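Local coordinates for protein beta-galactosidase (Bacillus circulans subsp. alkalophilus, PDB 3TTY) that hydrolyses terminal beta-D-galactosyl residues of beta-galactosides, with a TIM-barrel glycoside hydrolase domain that binds galactose, at residues P503-A514 / T573-Y584. Residues are numbered along the deposited sequence; the frame is centred on the assembly and turned at random.
Sequences PGELRNVMGIWA and TRNKFGNGQSYY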
loop_
_atom_site.group_PDB
_atom_site.type_symbol
_atom_site.label_atom_id
_atom_site.label_comp_id
_atom_site.label_asym_id
_atom_site.label_seq_id
_atom_site.Cartn_x
_atom_site.Cartn_y
_atom_site.Cartn_z
ATOM N N PRO A 503 -8.485 -29.331 21.996
ATOM C CA PRO A 503 -7.383 -29.437 21.030
ATOM C C PRO A 503 -7.179 -30.839 20.448
ATOM O O PRO A 503 -6.040 -31.324 20.372
ATOM C CB PRO A 503 -6.163 -29.042 21.867
ATOM C CG PRO A 503 -6.495 -29.511 23.239
ATOM C CD PRO A 503 -7.996 -29.375 23.390
ATOM N N GLY A 504 -8.267 -31.481 20.034
ATOM C CA GLY A 504 -8.164 -32.693 19.234
ATOM C C GLY A 504 -7.271 -33.761 19.827
ATOM O O GLY A 504 -7.582 -34.293 20.881
ATOM N N GLU A 505 -6.168 -34.079 19.153
ATOM C CA GLU A 505 -5.278 -35.143 19.619
ATOM C C GLU A 505 -4.575 -34.791 20.933
ATOM O O GLU A 505 -4.038 -35.669 21.604
ATOM C CB GLU A 505 -4.243 -35.504 18.546
ATOM C CG GLU A 505 -4.853 -35.838 17.177
ATOM C CD GLU A 505 -3.817 -36.315 16.168
ATOM O OE1 GLU A 505 -2.887 -37.045 16.574
ATOM O OE2 GLU A 505 -3.930 -35.965 14.968
ATOM N N LEU A 506 -4.575 -33.510 21.294
ATOM C CA LEU A 506 -3.925 -33.061 22.525
ATOM C C LEU A 506 -4.927 -32.908 23.677
ATOM O O LEU A 506 -4.561 -32.462 24.766
ATOM C CB LEU A 506 -3.188 -31.729 22.301
ATOM C CG LEU A 506 -2.054 -31.679 21.274
ATOM C CD1 LEU A 506 -1.559 -30.261 21.087
ATOM C CD2 LEU A 506 -0.913 -32.586 21.687
ATOM N N ARG A 507 -6.186 -33.277 23.437
ATOM C CA ARG A 507 -7.247 -33.065 24.428
ATOM C C ARG A 507 -7.021 -33.872 25.711
ATOM O O ARG A 507 -7.194 -33.361 26.811
ATOM C CB ARG A 507 -8.628 -33.358 23.837
ATOM C CG ARG A 507 -9.788 -33.176 24.817
ATOM C CD ARG A 507 -11.135 -33.298 24.092
ATOM N NE ARG A 507 -12.295 -33.128 24.971
ATOM C CZ ARG A 507 -13.556 -33.132 24.537
ATOM N NH1 ARG A 507 -13.816 -33.283 23.240
ATOM N NH2 ARG A 507 -14.565 -32.978 25.387
ATOM N N ASN A 508 -6.597 -35.118 25.570
ATOM C CA ASN A 508 -6.369 -35.950 26.735
ATOM C C ASN A 508 -5.208 -35.464 27.580
ATOM O O ASN A 508 -5.310 -35.391 28.804
ATOM C CB ASN A 508 -6.128 -37.405 26.333
ATOM C CG ASN A 508 -7.372 -38.067 25.802
ATOM O OD1 ASN A 508 -8.491 -37.796 26.269
ATOM N ND2 ASN A 508 -7.195 -38.945 24.810
ATOM N N VAL A 509 -4.096 -35.147 26.931
ATOM C CA VAL A 509 -2.911 -34.787 27.680
ATOM C C VAL A 509 -3.078 -33.410 28.326
ATOM O O VAL A 509 -2.556 -33.169 29.412
ATOM C CB VAL A 509 -1.628 -34.855 26.832
ATOM C CG1 VAL A 509 -1.613 -33.758 25.767
ATOM C CG2 VAL A 509 -0.422 -34.747 27.740
ATOM N N MET A 510 -3.832 -32.525 27.676
ATOM C CA MET A 510 -4.037 -31.181 28.209
ATOM C C MET A 510 -5.154 -31.144 29.256
ATOM O O MET A 510 -5.155 -30.280 30.121
ATOM C CB MET A 510 -4.311 -30.179 27.086
ATOM C CG MET A 510 -3.171 -30.035 26.076
ATOM S SD MET A 510 -1.520 -29.886 26.803
ATOM C CE MET A 510 -1.737 -28.423 27.819
ATOM N N GLY A 511 -6.100 -32.075 29.166
ATOM C CA GLY A 511 -7.160 -32.217 30.157
ATOM C C GLY A 511 -8.188 -31.106 30.117
ATOM O O GLY A 511 -8.869 -30.833 31.114
ATOM N N ILE A 512 -8.297 -30.447 28.969
ATOM C CA ILE A 512 -9.296 -29.394 28.800
ATOM C C ILE A 512 -9.927 -29.509 27.434
ATOM O O ILE A 512 -9.320 -30.046 26.504
ATOM C CB ILE A 512 -8.691 -27.977 28.916
ATOM C CG1 ILE A 512 -7.666 -27.726 27.796
ATOM C CG2 ILE A 512 -8.064 -27.755 30.278
ATOM C CD1 ILE A 512 -8.224 -26.992 26.595
ATOM N N TRP A 513 -11.146 -28.994 27.324
ATOM C CA TRP A 513 -11.839 -28.895 26.056
ATOM C C TRP A 513 -11.993 -27.430 25.749
ATOM O O TRP A 513 -12.618 -26.710 26.512
ATOM C CB TRP A 513 -13.230 -29.531 26.133
ATOM C CG TRP A 513 -14.106 -29.139 24.989
ATOM C CD1 TRP A 513 -13.741 -29.045 23.680
ATOM C CD2 TRP A 513 -15.493 -28.775 25.046
ATOM N NE1 TRP A 513 -14.813 -28.656 22.915
ATOM C CE2 TRP A 513 -15.899 -28.475 23.730
ATOM C CE3 TRP A 513 -16.427 -28.679 26.077
ATOM C CZ2 TRP A 513 -17.195 -28.080 23.419
ATOM C CZ3 TRP A 513 -17.708 -28.289 25.770
ATOM C CH2 TRP A 513 -18.084 -27.991 24.449
ATOM N N ALA A 514 -11.415 -26.991 24.636
ATOM C CA ALA A 514 -11.601 -25.625 24.164
ATOM C C ALA A 514 -12.841 -25.534 23.252
ATOM O O ALA A 514 -12.839 -26.034 22.114
ATOM C CB ALA A 514 -10.360 -25.153 23.440
ATOM N N THR A 573 -4.455 -23.633 33.072
ATOM C CA THR A 573 -4.765 -24.930 33.654
ATOM C C THR A 573 -3.517 -25.793 33.792
ATOM O O THR A 573 -2.547 -25.620 33.049
ATOM C CB THR A 573 -5.841 -25.678 32.830
ATOM O OG1 THR A 573 -5.293 -26.080 31.566
ATOM C CG2 THR A 573 -7.077 -24.774 32.607
ATOM N N ARG A 574 -3.549 -26.707 34.762
ATOM C CA ARG A 574 -2.483 -27.681 34.974
ATOM C C ARG A 574 -3.087 -29.082 35.047
ATOM O O ARG A 574 -3.915 -29.357 35.923
ATOM C CB ARG A 574 -1.723 -27.384 36.274
ATOM C CG ARG A 574 -0.615 -28.385 36.609
ATOM C CD ARG A 574 -0.000 -28.111 37.977
ATOM N NE ARG A 574 1.193 -28.917 38.230
ATOM C CZ ARG A 574 1.187 -30.094 38.851
ATOM N NH1 ARG A 574 0.045 -30.613 39.283
ATOM N NH2 ARG A 574 2.322 -30.757 39.046
ATOM N N ASN A 575 -2.679 -29.955 34.126
ATOM C CA ASN A 575 -3.125 -31.346 34.139
ATOM C C ASN A 575 -2.039 -32.307 34.559
ATOM O O ASN A 575 -0.986 -32.352 33.936
ATOM C CB ASN A 575 -3.639 -31.799 32.764
ATOM C CG ASN A 575 -4.481 -33.093 32.852
ATOM O OD1 ASN A 575 -5.332 -33.224 33.726
ATOM N ND2 ASN A 575 -4.218 -34.047 31.976
ATOM N N LYS A 576 -2.300 -33.105 35.591
ATOM C CA LYS A 576 -1.365 -34.173 35.958
ATOM C C LYS A 576 -1.584 -35.389 35.061
ATOM O O LYS A 576 -2.707 -35.858 34.906
ATOM C CB LYS A 576 -1.528 -34.576 37.425
ATOM C CG LYS A 576 -0.411 -35.488 37.929
ATOM C CD LYS A 576 0.920 -34.737 37.995
ATOM C CE LYS A 576 2.003 -35.582 38.651
ATOM N NZ LYS A 576 3.324 -34.882 38.718
ATOM N N PHE A 577 -0.507 -35.911 34.492
ATOM C CA PHE A 577 -0.617 -36.927 33.465
ATOM C C PHE A 577 0.572 -37.858 33.621
ATOM O O PHE A 577 1.682 -37.529 33.213
ATOM C CB PHE A 577 -0.643 -36.251 32.079
ATOM C CG PHE A 577 -0.982 -37.174 30.938
ATOM C CD1 PHE A 577 -2.296 -37.375 30.559
ATOM C CD2 PHE A 577 0.020 -37.815 30.218
ATOM C CE1 PHE A 577 -2.619 -38.224 29.498
ATOM C CE2 PHE A 577 -0.293 -38.664 29.156
ATOM C CZ PHE A 577 -1.620 -38.861 28.796
ATOM N N GLY A 578 0.341 -39.022 34.222
ATOM C CA GLY A 578 1.435 -39.881 34.631
ATOM C C GLY A 578 2.268 -39.126 35.656
ATOM O O GLY A 578 1.723 -38.428 36.505
ATOM N N ASN A 579 3.590 -39.250 35.573
ATOM C CA ASN A 579 4.473 -38.518 36.479
ATOM C C ASN A 579 4.711 -37.050 36.094
ATOM O O ASN A 579 5.325 -36.307 36.852
ATOM C CB ASN A 579 5.801 -39.258 36.635
ATOM C CG ASN A 579 5.619 -40.646 37.235
ATOM O OD1 ASN A 579 5.969 -41.661 36.621
ATOM N ND2 ASN A 579 5.063 -40.697 38.443
ATOM N N GLY A 580 4.206 -36.641 34.932
ATOM C CA GLY A 580 4.380 -35.282 34.431
ATOM C C GLY A 580 3.173 -34.368 34.571
ATOM O O GLY A 580 2.217 -34.691 35.277
ATOM N N GLN A 581 3.221 -33.229 33.885
ATOM C CA GLN A 581 2.247 -32.146 34.037
ATOM C C GLN A 581 2.119 -31.461 32.698
ATOM O O GLN A 581 3.106 -31.335 31.975
ATOM C CB GLN A 581 2.789 -31.049 34.963
ATOM C CG GLN A 581 3.112 -31.436 36.363
ATOM C CD GLN A 581 4.362 -32.258 36.489
ATOM O OE1 GLN A 581 4.336 -33.317 37.095
ATOM N NE2 GLN A 581 5.468 -31.771 35.943
ATOM N N SER A 582 0.933 -30.953 32.391
ATOM C CA SER A 582 0.755 -30.140 31.197
ATOM C C SER A 582 -0.010 -28.862 31.531
ATOM O O SER A 582 -0.960 -28.872 32.318
ATOM C CB SER A 582 0.053 -30.920 30.081
ATOM O OG SER A 582 -1.294 -31.190 30.424
ATOM N N TYR A 583 0.432 -27.759 30.930
ATOM C CA TYR A 583 -0.130 -26.443 31.194
ATOM C C TYR A 583 -0.712 -25.852 29.921
ATOM O O TYR A 583 -0.033 -25.749 28.904
ATOM C CB TYR A 583 0.959 -25.511 31.742
ATOM C CG TYR A 583 1.475 -25.884 33.119
ATOM C CD1 TYR A 583 0.911 -25.330 34.264
ATOM C CD2 TYR A 583 2.524 -26.782 33.274
ATOM C CE1 TYR A 583 1.375 -25.653 35.521
ATOM C CE2 TYR A 583 2.985 -27.121 34.530
ATOM C CZ TYR A 583 2.403 -26.551 35.650
ATOM O OH TYR A 583 2.859 -26.873 36.905
ATOM N N TYR A 584 -1.973 -25.455 29.978
ATOM C CA TYR A 584 -2.619 -24.826 28.841
ATOM C C TYR A 584 -2.811 -23.344 29.122
ATOM O O TYR A 584 -3.409 -22.973 30.129
ATOM C CB TYR A 584 -3.968 -25.479 28.589
ATOM C CG TYR A 584 -4.588 -25.157 27.253
ATOM C CD1 TYR A 584 -4.368 -25.976 26.154
ATOM C CD2 TYR A 584 -5.418 -24.054 27.092
ATOM C CE1 TYR A 584 -4.943 -25.698 24.927
ATOM C CE2 TYR A 584 -6.001 -23.760 25.852
ATOM C CZ TYR A 584 -5.760 -24.592 24.782
ATOM O OH TYR A 584 -6.323 -24.338 23.553
HETATM O O HOH W 1 -3.822 -28.082 31.364
#
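The carbonyl of Val509, in the short helix 507-510, takes two hydrogen bonds from the strands 573-577 and 580-584. Ser582 OG donates to Val509 O at 2.6 Å, tilted modestly from the carbonyl plane, while Asn575 ND2 reaches the same oxygen at 3.2 Å from the opposite face, well above that plane. Both side chains carry donors, which suits them to a carbonyl oxygen, and backbone hydrogen bonds pair the two residues, so that they can meet at one acceptor. Asn575 CG swings anti to its own nitrogen (chi1 -163°), carrying the amide across to the helix. Next along the backbone, Met510 O accepts a hydrogen bond from a water, which also donates to Ser582 O and accepts from Thr573 OG1.

Strands 570-577 and 580-585 form a beta hairpin closed by a type II' turn from Phe577 to Gly580, within the mixed sheet of the trimerisation domain. Helix 507-510 packs against Asn575, Phe577, Ser582 and Tyr584, whose side chains set out toward it. Gly511, the first residue to leave the helix, has a positive phi that glycine adopts easily, and its CA lies against Asn575 CG.

Apolar contacts lie on either side of the polar centre. Branched aliphatic side chains suit flat rings by putting a methyl over the centre, in CH-pi contact: Val509 CG2 is 4.0 Å from the Phe577 centroid, Ile512 CD1 3.8 Å from that of Tyr584. Flexible Met510, bent at chi2 and chi3, brings CE to the Tyr584 ring edge. Farther out, Glu473 touches Val509 and Phe577, Phe482 and Thr484 pack on Met510, and Tyr584 OH is hydrogen-bonded to Asp548.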